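Minor capsid protein (Enterobacteria phage PRD1, PDB 1YQ5) forms, as a homotrimer, part of the spike complexes at the fivefold vertices of the phage capsid and is essential for infectivity, this chain being its C-terminal domain. Local coordinates at residues 2-6 with 139-143; 5-11 with 34-40; 23-29 with 121-127; 65-71 with 131-137; 77-81 with 99-105. All blocks are in the same frame, centred on the assembly; numbering follows the deposited sequence.

Contact 1. Residues 2-6 with 139-143; sequences GVTDA and TAAKI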
# COMPACT_ATOMS: atom_id res chain seq x y z
N GLY A 2 8.62 10.51 14.82
CA GLY A 2 9.49 10.21 13.70
C GLY A 2 9.94 8.76 13.76
O GLY A 2 9.53 8.02 14.65
N VAL A 3 10.79 8.36 12.82
CA VAL A 3 11.27 6.98 12.79
C VAL A 3 12.77 6.95 13.06
O VAL A 3 13.47 7.95 12.85
CB VAL A 3 10.98 6.33 11.42
CG1 VAL A 3 9.49 6.41 11.12
CG2 VAL A 3 11.77 7.02 10.33
N THR A 4 13.27 5.81 13.52
CA THR A 4 14.69 5.68 13.84
C THR A 4 15.55 5.46 12.60
O THR A 4 16.69 5.93 12.53
CB THR A 4 14.92 4.50 14.80
OG1 THR A 4 14.53 3.28 14.16
CG2 THR A 4 14.10 4.68 16.07
N ASP A 5 15.00 4.75 11.62
CA ASP A 5 15.74 4.47 10.40
C ASP A 5 14.85 4.52 9.17
O ASP A 5 13.70 4.09 9.21
CB ASP A 5 16.40 3.09 10.47
CG ASP A 5 17.25 2.93 11.71
OD1 ASP A 5 16.68 2.63 12.79
OD2 ASP A 5 18.47 3.11 11.61
N ALA A 6 15.39 5.06 8.09
CA ALA A 6 14.65 5.16 6.84
C ALA A 6 15.61 5.44 5.70
O ALA A 6 16.71 5.97 5.90
CB ALA A 6 13.62 6.29 6.93
N THR A 139 11.29 3.29 -0.99
CA THR A 139 11.42 3.88 0.34
C THR A 139 11.09 2.85 1.41
O THR A 139 10.09 2.14 1.32
CB THR A 139 10.47 5.08 0.50
OG1 THR A 139 10.83 6.10 -0.44
CG2 THR A 139 10.57 5.65 1.91
N ALA A 140 11.94 2.78 2.42
CA ALA A 140 11.73 1.86 3.53
C ALA A 140 11.97 2.61 4.83
O ALA A 140 12.90 3.41 4.94
CB ALA A 140 12.67 0.67 3.42
N ALA A 141 11.12 2.35 5.82
CA ALA A 141 11.25 3.00 7.11
C ALA A 141 10.92 2.01 8.22
O ALA A 141 9.94 1.27 8.13
CB ALA A 141 10.33 4.21 7.20
N LYS A 142 11.75 1.99 9.25
CA LYS A 142 11.54 1.11 10.39
C LYS A 142 10.57 1.87 11.29
O LYS A 142 10.92 2.91 11.84
CB LYS A 142 12.86 0.88 11.13
CG LYS A 142 12.78 -0.09 12.30
CD LYS A 142 14.14 -0.27 12.95
CE LYS A 142 14.12 -1.35 14.02
NZ LYS A 142 13.15 -1.03 15.10
N ILE A 143 9.35 1.36 11.45
CA ILE A 143 8.38 2.06 12.29
C ILE A 143 8.26 1.52 13.71
O ILE A 143 7.54 2.09 14.53
CB ILE A 143 6.97 2.08 11.65
CG1 ILE A 143 6.35 0.69 11.68
CG2 ILE A 143 7.06 2.59 10.21
CD1 ILE A 143 4.87 0.71 11.41
O HOH W 1 11.15 3.87 14.33

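Contact 2. Residues 5-11 with 34-40; sequences DALSLMY and ALTVNSV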
# COMPACT_ATOMS: atom_id res chain seq x y z
N ASP A 5 15.00 4.75 11.62
CA ASP A 5 15.74 4.47 10.40
C ASP A 5 14.85 4.52 9.17
O ASP A 5 13.70 4.09 9.21
CB ASP A 5 16.40 3.09 10.47
CG ASP A 5 17.25 2.93 11.71
OD1 ASP A 5 16.68 2.63 12.79
OD2 ASP A 5 18.47 3.11 11.61
N ALA A 6 15.39 5.06 8.09
CA ALA A 6 14.65 5.16 6.84
C ALA A 6 15.61 5.44 5.70
O ALA A 6 16.71 5.97 5.90
CB ALA A 6 13.62 6.29 6.93
N LEU A 7 15.20 5.06 4.50
CA LEU A 7 16.01 5.27 3.31
C LEU A 7 15.07 5.41 2.12
O LEU A 7 14.19 4.58 1.92
CB LEU A 7 16.96 4.09 3.09
CG LEU A 7 17.88 4.21 1.88
CD1 LEU A 7 18.80 5.40 2.08
CD2 LEU A 7 18.70 2.93 1.71
N SER A 8 15.24 6.48 1.36
CA SER A 8 14.41 6.73 0.18
C SER A 8 15.35 6.87 -1.01
O SER A 8 16.29 7.67 -0.98
CB SER A 8 13.58 8.00 0.39
OG SER A 8 12.65 8.17 -0.68
N LEU A 9 15.09 6.09 -2.05
CA LEU A 9 15.94 6.10 -3.23
C LEU A 9 15.19 6.36 -4.53
O LEU A 9 14.00 6.06 -4.66
CB LEU A 9 16.65 4.75 -3.36
CG LEU A 9 17.33 4.16 -2.13
CD1 LEU A 9 17.72 2.72 -2.42
CD2 LEU A 9 18.55 4.99 -1.76
N MSE A 10 15.91 6.93 -5.49
CA MSE A 10 15.36 7.19 -6.82
C MSE A 10 16.27 6.38 -7.74
O MSE A 10 17.48 6.62 -7.81
CB MSE A 10 15.43 8.68 -7.15
CG MSE A 10 14.60 9.09 -8.37
SE MSE A 10 15.48 8.63 -10.04
CE MSE A 10 16.78 10.07 -10.03
N TYR A 11 15.67 5.41 -8.43
CA TYR A 11 16.37 4.49 -9.31
C TYR A 11 15.97 4.73 -10.77
O TYR A 11 14.78 4.76 -11.10
CB TYR A 11 15.98 3.07 -8.88
CG TYR A 11 16.87 1.93 -9.32
CD1 TYR A 11 18.23 1.92 -9.02
CD2 TYR A 11 16.32 0.81 -9.95
CE1 TYR A 11 19.02 0.80 -9.33
CE2 TYR A 11 17.10 -0.31 -10.25
CZ TYR A 11 18.45 -0.31 -9.94
OH TYR A 11 19.21 -1.42 -10.21
N ALA A 34 21.91 3.80 -6.82
CA ALA A 34 20.67 4.56 -6.72
C ALA A 34 20.93 5.91 -6.04
O ALA A 34 21.85 6.04 -5.23
CB ALA A 34 19.63 3.78 -5.92
N LEU A 35 20.13 6.91 -6.39
CA LEU A 35 20.28 8.23 -5.80
C LEU A 35 19.56 8.26 -4.45
O LEU A 35 18.38 7.92 -4.36
CB LEU A 35 19.67 9.30 -6.72
CG LEU A 35 19.60 10.73 -6.16
CD1 LEU A 35 21.00 11.24 -5.87
CD2 LEU A 35 18.90 11.64 -7.16
N THR A 36 20.27 8.65 -3.40
CA THR A 36 19.65 8.73 -2.09
C THR A 36 18.88 10.04 -1.98
O THR A 36 19.47 11.12 -2.00
CB THR A 36 20.70 8.63 -0.96
OG1 THR A 36 21.37 7.37 -1.06
CG2 THR A 36 20.03 8.75 0.41
N VAL A 37 17.56 9.94 -1.88
CA VAL A 37 16.70 11.12 -1.77
C VAL A 37 16.62 11.58 -0.32
O VAL A 37 16.57 12.78 -0.04
CB VAL A 37 15.28 10.80 -2.27
CG1 VAL A 37 14.37 12.00 -2.05
CG2 VAL A 37 15.34 10.43 -3.75
N ASN A 38 16.61 10.63 0.60
CA ASN A 38 16.54 10.95 2.01
C ASN A 38 17.02 9.74 2.80
O ASN A 38 16.73 8.59 2.43
CB ASN A 38 15.10 11.29 2.41
CG ASN A 38 14.97 11.68 3.88
OD1 ASN A 38 15.53 12.69 4.32
ND2 ASN A 38 14.23 10.89 4.63
N SER A 39 17.75 9.99 3.88
CA SER A 39 18.27 8.93 4.72
C SER A 39 18.12 9.33 6.19
O SER A 39 18.36 10.48 6.55
CB SER A 39 19.75 8.71 4.41
OG SER A 39 20.26 7.62 5.14
N VAL A 40 17.70 8.38 7.02
CA VAL A 40 17.52 8.62 8.45
C VAL A 40 18.20 7.49 9.22
O VAL A 40 17.92 6.32 8.98
CB VAL A 40 16.03 8.67 8.83
CG1 VAL A 40 15.87 8.89 10.33
CG2 VAL A 40 15.34 9.79 8.06

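Contact 3. Residues 23-29 with 121-127; sequences ANALTDF and KFSLCND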
# COMPACT_ATOMS: atom_id res chain seq x y z
N ALA A 23 11.81 -7.69 -20.24
CA ALA A 23 10.38 -7.92 -20.13
C ALA A 23 10.10 -9.27 -19.48
O ALA A 23 10.91 -10.20 -19.57
CB ALA A 23 9.74 -7.86 -21.52
N ASN A 24 8.95 -9.37 -18.83
CA ASN A 24 8.49 -10.60 -18.19
C ASN A 24 9.53 -11.41 -17.44
O ASN A 24 9.68 -12.61 -17.68
CB ASN A 24 7.84 -11.50 -19.24
CG ASN A 24 6.78 -12.40 -18.64
OD1 ASN A 24 6.55 -13.52 -19.11
ND2 ASN A 24 6.13 -11.92 -17.60
N ALA A 25 10.24 -10.77 -16.52
CA ALA A 25 11.24 -11.44 -15.72
C ALA A 25 11.49 -10.57 -14.50
O ALA A 25 11.34 -9.35 -14.57
CB ALA A 25 12.53 -11.63 -16.51
N LEU A 26 11.85 -11.19 -13.38
CA LEU A 26 12.12 -10.41 -12.18
C LEU A 26 13.51 -10.69 -11.65
O LEU A 26 13.75 -11.68 -10.96
CB LEU A 26 11.08 -10.72 -11.09
CG LEU A 26 9.66 -10.22 -11.36
CD1 LEU A 26 8.75 -10.68 -10.23
CD2 LEU A 26 9.66 -8.69 -11.47
N THR A 27 14.44 -9.79 -11.99
CA THR A 27 15.82 -9.91 -11.54
C THR A 27 16.01 -8.82 -10.49
O THR A 27 15.78 -7.64 -10.77
CB THR A 27 16.81 -9.67 -12.70
OG1 THR A 27 16.57 -10.63 -13.74
CG2 THR A 27 18.25 -9.80 -12.22
N ASP A 28 16.42 -9.21 -9.29
CA ASP A 28 16.61 -8.25 -8.21
C ASP A 28 17.55 -7.11 -8.59
O ASP A 28 18.56 -7.30 -9.26
CB ASP A 28 17.10 -8.97 -6.95
CG ASP A 28 16.07 -9.96 -6.43
OD1 ASP A 28 14.86 -9.68 -6.58
OD2 ASP A 28 16.46 -11.00 -5.87
N PHE A 29 17.19 -5.91 -8.14
CA PHE A 29 17.94 -4.69 -8.44
C PHE A 29 19.19 -4.43 -7.61
O PHE A 29 19.19 -4.61 -6.39
CB PHE A 29 17.02 -3.47 -8.29
CG PHE A 29 15.89 -3.42 -9.27
CD1 PHE A 29 14.69 -2.81 -8.92
CD2 PHE A 29 16.03 -3.93 -10.56
CE1 PHE A 29 13.65 -2.70 -9.83
CE2 PHE A 29 14.99 -3.83 -11.48
CZ PHE A 29 13.80 -3.21 -11.11
N LYS A 121 15.07 -7.14 -0.89
CA LYS A 121 15.37 -7.22 -2.31
C LYS A 121 14.19 -6.68 -3.13
O LYS A 121 13.03 -6.96 -2.82
CB LYS A 121 15.68 -8.66 -2.71
CG LYS A 121 16.91 -9.24 -2.02
CD LYS A 121 17.17 -10.68 -2.44
CE LYS A 121 18.45 -11.22 -1.82
NZ LYS A 121 18.72 -12.62 -2.25
N PHE A 122 14.49 -5.92 -4.17
CA PHE A 122 13.46 -5.32 -5.00
C PHE A 122 13.59 -5.66 -6.48
O PHE A 122 14.71 -5.77 -7.00
CB PHE A 122 13.47 -3.79 -4.85
CG PHE A 122 13.30 -3.31 -3.44
CD1 PHE A 122 14.38 -3.31 -2.56
CD2 PHE A 122 12.06 -2.87 -2.99
CE1 PHE A 122 14.22 -2.88 -1.24
CE2 PHE A 122 11.90 -2.43 -1.68
CZ PHE A 122 12.98 -2.44 -0.80
N SER A 123 12.45 -5.79 -7.15
CA SER A 123 12.43 -6.08 -8.58
C SER A 123 11.07 -5.78 -9.18
O SER A 123 10.04 -5.84 -8.50
CB SER A 123 12.79 -7.54 -8.86
OG SER A 123 12.92 -7.76 -10.26
N LEU A 124 11.08 -5.44 -10.46
CA LEU A 124 9.85 -5.16 -11.19
C LEU A 124 10.16 -5.21 -12.68
O LEU A 124 11.32 -5.20 -13.09
CB LEU A 124 9.29 -3.78 -10.80
CG LEU A 124 10.07 -2.49 -11.09
CD1 LEU A 124 10.08 -2.21 -12.59
CD2 LEU A 124 9.42 -1.33 -10.35
N CYS A 125 9.11 -5.28 -13.49
CA CYS A 125 9.24 -5.32 -14.94
C CYS A 125 7.84 -5.11 -15.48
O CYS A 125 6.90 -4.90 -14.72
CB CYS A 125 9.72 -6.69 -15.40
SG CYS A 125 8.43 -8.00 -15.31
N ASN A 126 7.73 -5.16 -16.80
CA ASN A 126 6.44 -5.10 -17.45
C ASN A 126 6.43 -6.48 -18.09
O ASN A 126 7.46 -6.93 -18.60
CB ASN A 126 6.40 -4.02 -18.53
CG ASN A 126 5.06 -3.98 -19.24
OD1 ASN A 126 4.13 -3.29 -18.81
ND2 ASN A 126 4.95 -4.73 -20.33
N ASP A 127 5.29 -7.16 -18.08
CA ASP A 127 5.24 -8.51 -18.63
C ASP A 127 5.24 -8.59 -20.15
O ASP A 127 5.33 -9.68 -20.71
CB ASP A 127 4.04 -9.28 -18.07
CG ASP A 127 2.71 -8.66 -18.46
OD1 ASP A 127 2.69 -7.70 -19.26
OD2 ASP A 127 1.67 -9.14 -17.96
O HOH W 2 13.74 -7.13 -13.26
O HOH W 3 19.04 -11.53 -5.20
O HOH W 4 17.41 -5.98 -4.70

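Contact 4. Residues 65-71 with 131-137; sequences MTVKNNT and LSNYIIN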
# COMPACT_ATOMS: atom_id res chain seq x y z
N MSE A 65 7.48 0.76 -3.25
CA MSE A 65 8.25 0.81 -4.48
C MSE A 65 7.27 1.18 -5.57
O MSE A 65 6.24 0.53 -5.73
CB MSE A 65 8.91 -0.53 -4.81
CG MSE A 65 9.55 -0.49 -6.19
SE MSE A 65 10.64 -2.01 -6.63
CE MSE A 65 9.28 -3.39 -6.38
N THR A 66 7.60 2.23 -6.31
CA THR A 66 6.75 2.70 -7.39
C THR A 66 7.54 2.83 -8.68
O THR A 66 8.77 2.95 -8.66
CB THR A 66 6.16 4.08 -7.07
OG1 THR A 66 7.22 5.00 -6.78
CG2 THR A 66 5.23 4.00 -5.87
N VAL A 67 6.83 2.81 -9.80
CA VAL A 67 7.47 2.96 -11.09
C VAL A 67 6.57 3.66 -12.09
O VAL A 67 5.36 3.47 -12.09
CB VAL A 67 7.88 1.59 -11.71
CG1 VAL A 67 6.65 0.72 -11.92
CG2 VAL A 67 8.58 1.82 -13.04
N LYS A 68 7.20 4.50 -12.91
CA LYS A 68 6.54 5.20 -13.99
C LYS A 68 7.49 5.01 -15.17
O LYS A 68 8.70 5.22 -15.05
CB LYS A 68 6.39 6.70 -13.71
CG LYS A 68 5.30 7.10 -12.72
CD LYS A 68 3.94 6.49 -13.06
CE LYS A 68 3.50 6.75 -14.50
NZ LYS A 68 3.31 8.19 -14.85
N ASN A 69 6.94 4.56 -16.30
CA ASN A 69 7.70 4.37 -17.53
C ASN A 69 6.64 4.67 -18.57
O ASN A 69 6.10 3.77 -19.23
CB ASN A 69 8.21 2.93 -17.65
CG ASN A 69 9.18 2.76 -18.80
OD1 ASN A 69 8.80 2.86 -19.97
ND2 ASN A 69 10.45 2.52 -18.49
N ASN A 70 6.35 5.96 -18.69
CA ASN A 70 5.32 6.48 -19.57
C ASN A 70 5.27 6.00 -21.01
O ASN A 70 4.23 6.09 -21.65
CB ASN A 70 5.36 8.01 -19.53
CG ASN A 70 5.08 8.55 -18.14
OD1 ASN A 70 4.98 7.79 -17.18
ND2 ASN A 70 4.93 9.87 -18.02
N THR A 71 6.39 5.49 -21.52
CA THR A 71 6.43 5.00 -22.89
C THR A 71 6.01 3.54 -23.03
O THR A 71 6.01 2.98 -24.13
CB THR A 71 7.83 5.18 -23.49
OG1 THR A 71 8.82 4.73 -22.56
CG2 THR A 71 8.06 6.66 -23.82
N LEU A 131 11.82 -2.12 -20.10
CA LEU A 131 11.71 -0.76 -19.58
C LEU A 131 13.06 -0.06 -19.68
O LEU A 131 14.04 -0.54 -19.12
CB LEU A 131 11.26 -0.78 -18.12
CG LEU A 131 9.95 -1.51 -17.80
CD1 LEU A 131 9.69 -1.45 -16.30
CD2 LEU A 131 8.80 -0.88 -18.58
N SER A 132 13.11 1.06 -20.39
CA SER A 132 14.36 1.80 -20.54
C SER A 132 14.14 3.30 -20.36
O SER A 132 14.97 4.11 -20.76
CB SER A 132 14.98 1.53 -21.91
OG SER A 132 14.13 1.97 -22.95
N ASN A 133 13.01 3.65 -19.75
CA ASN A 133 12.66 5.06 -19.53
C ASN A 133 11.84 5.10 -18.25
O ASN A 133 10.74 5.64 -18.20
CB ASN A 133 11.84 5.58 -20.71
CG ASN A 133 11.26 6.96 -20.47
OD1 ASN A 133 11.94 7.85 -19.96
ND2 ASN A 133 10.00 7.15 -20.84
N TYR A 134 12.41 4.52 -17.19
CA TYR A 134 11.73 4.41 -15.92
C TYR A 134 12.24 5.28 -14.78
O TYR A 134 13.41 5.65 -14.73
CB TYR A 134 11.79 2.95 -15.46
CG TYR A 134 13.21 2.43 -15.32
CD1 TYR A 134 13.93 2.63 -14.14
CD2 TYR A 134 13.86 1.78 -16.37
CE1 TYR A 134 15.26 2.21 -14.01
CE2 TYR A 134 15.18 1.35 -16.26
CZ TYR A 134 15.87 1.57 -15.07
OH TYR A 134 17.18 1.17 -14.95
N ILE A 135 11.33 5.63 -13.89
CA ILE A 135 11.66 6.38 -12.69
C ILE A 135 11.09 5.50 -11.60
O ILE A 135 9.87 5.36 -11.47
CB ILE A 135 11.00 7.76 -12.64
CG1 ILE A 135 11.60 8.67 -13.71
CG2 ILE A 135 11.24 8.39 -11.26
CD1 ILE A 135 13.09 8.90 -13.54
N ILE A 136 11.98 4.88 -10.84
CA ILE A 136 11.59 4.00 -9.76
C ILE A 136 11.98 4.62 -8.43
O ILE A 136 13.10 5.10 -8.26
CB ILE A 136 12.28 2.62 -9.91
CG1 ILE A 136 11.82 1.95 -11.21
CG2 ILE A 136 11.96 1.73 -8.70
CD1 ILE A 136 12.52 0.64 -11.51
N ASN A 137 11.03 4.62 -7.50
CA ASN A 137 11.28 5.14 -6.17
C ASN A 137 11.07 4.01 -5.18
O ASN A 137 10.08 3.29 -5.25
CB ASN A 137 10.33 6.30 -5.86
CG ASN A 137 10.72 7.58 -6.56
OD1 ASN A 137 11.65 8.27 -6.14
ND2 ASN A 137 10.02 7.89 -7.64
O HOH W 5 8.43 6.06 -9.16
O HOH W 6 8.84 7.62 -17.83
O HOH W 7 10.84 2.07 -22.04

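Contact 5. Residues 77-81 with 99-105; sequences YLLRV and AGGTISL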
# COMPACT_ATOMS: atom_id res chain seq x y z
N TYR A 77 2.50 -4.23 -15.15
CA TYR A 77 3.73 -3.99 -14.43
C TYR A 77 3.71 -4.97 -13.26
O TYR A 77 2.73 -5.03 -12.52
CB TYR A 77 3.80 -2.55 -13.93
CG TYR A 77 4.23 -1.58 -15.01
CD1 TYR A 77 3.30 -1.00 -15.87
CD2 TYR A 77 5.58 -1.27 -15.19
CE1 TYR A 77 3.70 -0.13 -16.89
CE2 TYR A 77 5.99 -0.41 -16.21
CZ TYR A 77 5.05 0.15 -17.05
OH TYR A 77 5.48 1.00 -18.05
N LEU A 78 4.78 -5.74 -13.13
CA LEU A 78 4.90 -6.73 -12.06
C LEU A 78 5.91 -6.22 -11.04
O LEU A 78 7.03 -5.86 -11.40
CB LEU A 78 5.37 -8.06 -12.63
CG LEU A 78 4.66 -8.57 -13.89
CD1 LEU A 78 5.26 -9.90 -14.29
CD2 LEU A 78 3.16 -8.71 -13.63
N LEU A 79 5.51 -6.20 -9.77
CA LEU A 79 6.41 -5.73 -8.72
C LEU A 79 6.61 -6.77 -7.65
O LEU A 79 5.68 -7.50 -7.30
CB LEU A 79 5.87 -4.43 -8.10
CG LEU A 79 5.86 -3.20 -9.01
CD1 LEU A 79 4.75 -3.34 -10.03
CD2 LEU A 79 5.66 -1.95 -8.17
N ARG A 80 7.82 -6.84 -7.12
CA ARG A 80 8.14 -7.81 -6.09
C ARG A 80 9.15 -7.31 -5.07
O ARG A 80 10.15 -6.67 -5.42
CB ARG A 80 8.67 -9.10 -6.71
CG ARG A 80 9.06 -10.16 -5.70
CD ARG A 80 9.69 -11.37 -6.38
NE ARG A 80 11.07 -11.10 -6.79
CZ ARG A 80 11.73 -11.81 -7.70
NH1 ARG A 80 11.15 -12.84 -8.31
NH2 ARG A 80 12.99 -11.52 -7.98
N VAL A 81 8.87 -7.62 -3.81
CA VAL A 81 9.75 -7.27 -2.70
C VAL A 81 9.99 -8.57 -1.94
O VAL A 81 9.05 -9.33 -1.69
CB VAL A 81 9.09 -6.28 -1.72
CG1 VAL A 81 10.00 -6.05 -0.52
CG2 VAL A 81 8.80 -4.96 -2.42
N ALA A 99 0.77 4.45 -16.48
CA ALA A 99 1.93 3.80 -17.09
C ALA A 99 2.95 3.38 -16.04
O ALA A 99 4.08 3.85 -16.03
CB ALA A 99 2.57 4.75 -18.11
N GLY A 100 2.53 2.50 -15.15
CA GLY A 100 3.42 2.03 -14.11
C GLY A 100 2.67 1.24 -13.06
O GLY A 100 1.60 0.70 -13.32
N GLY A 101 3.25 1.16 -11.87
CA GLY A 101 2.62 0.40 -10.81
C GLY A 101 3.10 0.81 -9.44
O GLY A 101 4.00 1.65 -9.30
N THR A 102 2.52 0.20 -8.42
CA THR A 102 2.86 0.51 -7.05
C THR A 102 2.70 -0.70 -6.14
O THR A 102 1.78 -1.49 -6.31
CB THR A 102 1.92 1.61 -6.49
OG1 THR A 102 2.11 2.83 -7.24
CG2 THR A 102 2.20 1.86 -5.01
N ILE A 103 3.62 -0.85 -5.19
CA ILE A 103 3.52 -1.91 -4.19
C ILE A 103 3.97 -1.31 -2.87
O ILE A 103 5.04 -0.70 -2.78
CB ILE A 103 4.37 -3.17 -4.53
CG1 ILE A 103 3.99 -4.29 -3.56
CG2 ILE A 103 5.86 -2.87 -4.40
CD1 ILE A 103 4.61 -5.65 -3.87
N SER A 104 3.13 -1.44 -1.85
CA SER A 104 3.43 -0.92 -0.53
C SER A 104 3.16 -2.01 0.48
O SER A 104 2.16 -2.73 0.38
CB SER A 104 2.56 0.31 -0.23
OG SER A 104 2.98 1.39 -1.03
N LEU A 105 4.05 -2.12 1.46
CA LEU A 105 3.95 -3.17 2.45
C LEU A 105 4.40 -2.77 3.85
O LEU A 105 5.35 -2.00 4.01
CB LEU A 105 4.81 -4.35 2.01
CG LEU A 105 4.64 -4.91 0.61
CD1 LEU A 105 5.99 -5.35 0.05
CD2 LEU A 105 3.66 -6.07 0.64

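Contact 1. Residues 2-6 with 139-143
The carboxylate of Asp-5 lies alongside the aliphatic part of Lys-142, the two side chains pointing the same way with OD1 of Asp-5 3.9 Å from CD of Lys-142. Thr-4 OG1 donates to Asp-5 OD1 on its anti side, 27° out of the carboxylate plane. The same oxygen also takes a salt bridge from Lys-57, while OD2 receives the backbone N-H of Gly-43, so both oxygens of the group are held, which probably restricts its rotation. Lys-142 runs extended as far as CE, its CG opposite the backbone N (chi1 -177°), and this carries CD past Thr-4 and Asp-5; the ammonium group then turns to the C-terminal carboxylate of Asn-144. Beneath this polar side the backbones join through Lys-142 N and Asp-5 O at 2.9 Å. A water extends the link beyond it, accepting from Thr-4 N at 3.0 Å and donating to Lys-142 O at 2.7 Å. The apolar contact is that of Ala-6 CB with Ala-141 CB at 3.9 Å. Val-3, by contrast, places its CB 3.4 Å from the carbonyl O of Lys-142. Val-3 also packs on Ile-143 of the second subunit, and Ala-6 on Leu-60 of that subunit. Within the chain, the antiparallel pairing sets the start of strand 5-11 beside the end of strand 135-142, which is flanked in turn by strand 59-68.

Contact 2. Residues 5-11 with 34-40
Ala-6 and Val-40 exchange two backbone hydrogen bonds, Val-40 N to Ala-6 O being 2.8 Å. Ala-6 CB lies 3.9 Å from Val-40 CB on one face of the sheet. Met-10, a selenomethionine, and Leu-35 form a second such pair on that face. The Met-10 chain bends at chi2 and chi3 (-78° and -76°), which brings Met-10 CE across to Leu-35 CD2 at 3.9 Å, while Met-10 CB touches Val-37 CG2 at 3.8 Å. Between these pairs, Ser-8 O accepts Val-37 N at 2.8 Å and, weakly, Asn-38 N. On the other face, Leu-7 CD1 meets Thr-36 CG2 at 3.9 Å, the two side chains at about a right angle, and Leu-9 lays CD2 against Thr-36 OG1 at 3.8 Å. Ala-34 CB then fits between Leu-9 CB and Tyr-11 CD1. Further out, Lys-46 holds Thr-36 through OG1, Thr-139 holds Ser-8 through OG, and Asp-30 O receives the Tyr-11 hydroxyl. Val-37 and Asn-38 pack on Tyr-108 of the second subunit. With two residues, Val-37 and Asn-38, facing Ser-8, the arrangement is a classic beta bulge, here where the edge strand of this chain's jelly-roll sheet turns a corner.

Contact 3. Residues 23-29 with 121-127
Phe-29 lies over the backbone of strand 119-126, with Ser-123 CA above one face of its ring, 4.0 Å from the centroid in a CH-pi contact. The ring reaches on to Leu-124, where Phe-29 CZ meets Leu-124 CG at 3.8 Å, and the two side chains slant across one another. Phe-29 is fixed at its base by a 2.7 Å hydrogen bond from its N to Phe-122 O. Leu-26 adds to this close packing: its CD2 rests 3.5 Å from Leu-124 CA and also approaches the sulfur of Cys-125. At the far end Asn-24 N binds Asn-126 O at 2.9 Å, and Cys-125 SG takes a weak bond from Ala-25 N. The wetter side lies at Asp-28 and Lys-121. Their charged atoms, Asp-28 OD2 and Lys-121 NZ, stay 4.6 Å apart, bridged by a water, and the carboxylate is instead in salt bridges to Arg-80 and Lys-82. Another water joins Phe-29 O to Phe-122 N in place of a direct bond. The irregular segment 23-29 thus runs along strand 119-126, which pairs with strand 76-83, and Asp-28 reaches across to Arg-80 and Lys-82 of that strand, while Leu-97 of the third subunit packs on Asn-24 and Leu-26.

Contact 4. Residues 65-71 with 131-137
Val-67 and Ile-136 lie side by side and point the same way, a non-hydrogen-bonded antiparallel pair in which Val-67 CG2 touches Ile-136 CG1 at 3.7 Å. In Val-67, CG2 opposite the backbone N does the touching, while CG1 lies between the backbone N and the carbonyl carbon. Met-65, a selenomethionine, lies beside Ile-136 too, pointing the same way, its CG 4.1 Å from Ile-136 CG2. All three face the other sheet, where Leu-124 of strand 119-126 meets Val-67 and Ile-136, and Phe-122 meets Met-65. These are inward-facing residues of a jelly-roll sandwich, on neighbouring strands of one sheet, running antiparallel at 169°. Two backbone hydrogen bonds each join Thr-66 with Asn-137 and Lys-68 with Ile-135. On the opposite face Thr-66 and Asn-137 stand at a slant, Thr-66 OG1 3.5 Å from Asn-137 CB. One water ties them together, bound to Thr-66 OG1 at 2.9 Å, to Asn-137 ND2 and to Ile-135 O. Further along that face Lys-68 curls, bent at every torsion, so that NZ donates to Asn-70 OD1 at 2.9 Å and forms a salt bridge with Asp-87 of the second subunit. Thr-71 and Asn-133 meet at about a right angle: Asn-133 ND2 donates to Thr-71 OG1, which lies close to the amide plane, at 3.2 Å. The Tyr-134 hydroxyl bonds to Pro-18 O in the loop after strand 5-11.

Contact 5. Residues 77-81 with 99-105
Tyr-77 lies flat over Gly-100, and the contact can be traced outward along its side chain. CB starts 4.0 Å from Gly-100 O. From there CG is swung opposite the carbonyl carbon (chi1 -81°), which lays the ring on Gly-100. CD1 then meets Gly-100 O at 3.5 Å and CE1 meets Gly-100 N at 3.4 Å, so one side of the ring follows the peptide. Gly-100 CA sits over the face, 3.6 Å from the ring centroid and 15° off the normal, a close CH-pi contact. The tip, OH, passes Ala-99 and binds Val-72 O, which fixes the far end of the ring. A side chain at Gly-101 would point into the space taken by Tyr-77 CB and Leu-79 CD1. Leu-79 follows with CD2 on the peptide between Thr-102 and Ile-103 and 3.9 Å from Ile-103 CG2. Val-81 lies obliquely to Ile-103, whereas it reaches tip to tip toward Leu-105, with Val-81 CB 3.7 Å from Leu-105 CD1. The contact is buried, with apolar side chains meeting from Leu-79 onward and an aromatic ring on a peptide at the Tyr-77 end. Behind strand 100-109, Ser-104 hydrogen-bonds with Ser-104 of both neighbouring subunits, so this sheet lines the inside of the trimer. The axes of the two strand segments come within 6.7 Å and cross at -24°, without a backbone bond between them: this is face-to-face packing of the two sheets of a beta sandwich, here the jelly roll of a chain related to the C1q/TNF clan.

Contacts 1, 2 and 4 are made within one sheet. Contacts 1 and 2 share Asp-5 and Ala-6 on strand 5-11, their centres 11 Å apart, and are tied by Thr-139 OG1 to Ser-8 OG at 2.8 Å. Contacts 1 and 4 use opposite ends of strand 135-142, with centres 24 Å apart. Contact 5 crosses between the sheets, its centre about 10 Å from those of contacts 3 and 4; Met-65 N meets Ile-103 O, joining contacts 4 and 5, and Arg-80 N meets Ser-123 O, joining contacts 5 and 3. Contact 3 reaches contact 2 where the rings of Phe-29 and Tyr-11 touch. All five contacts border at least one neighbouring subunit.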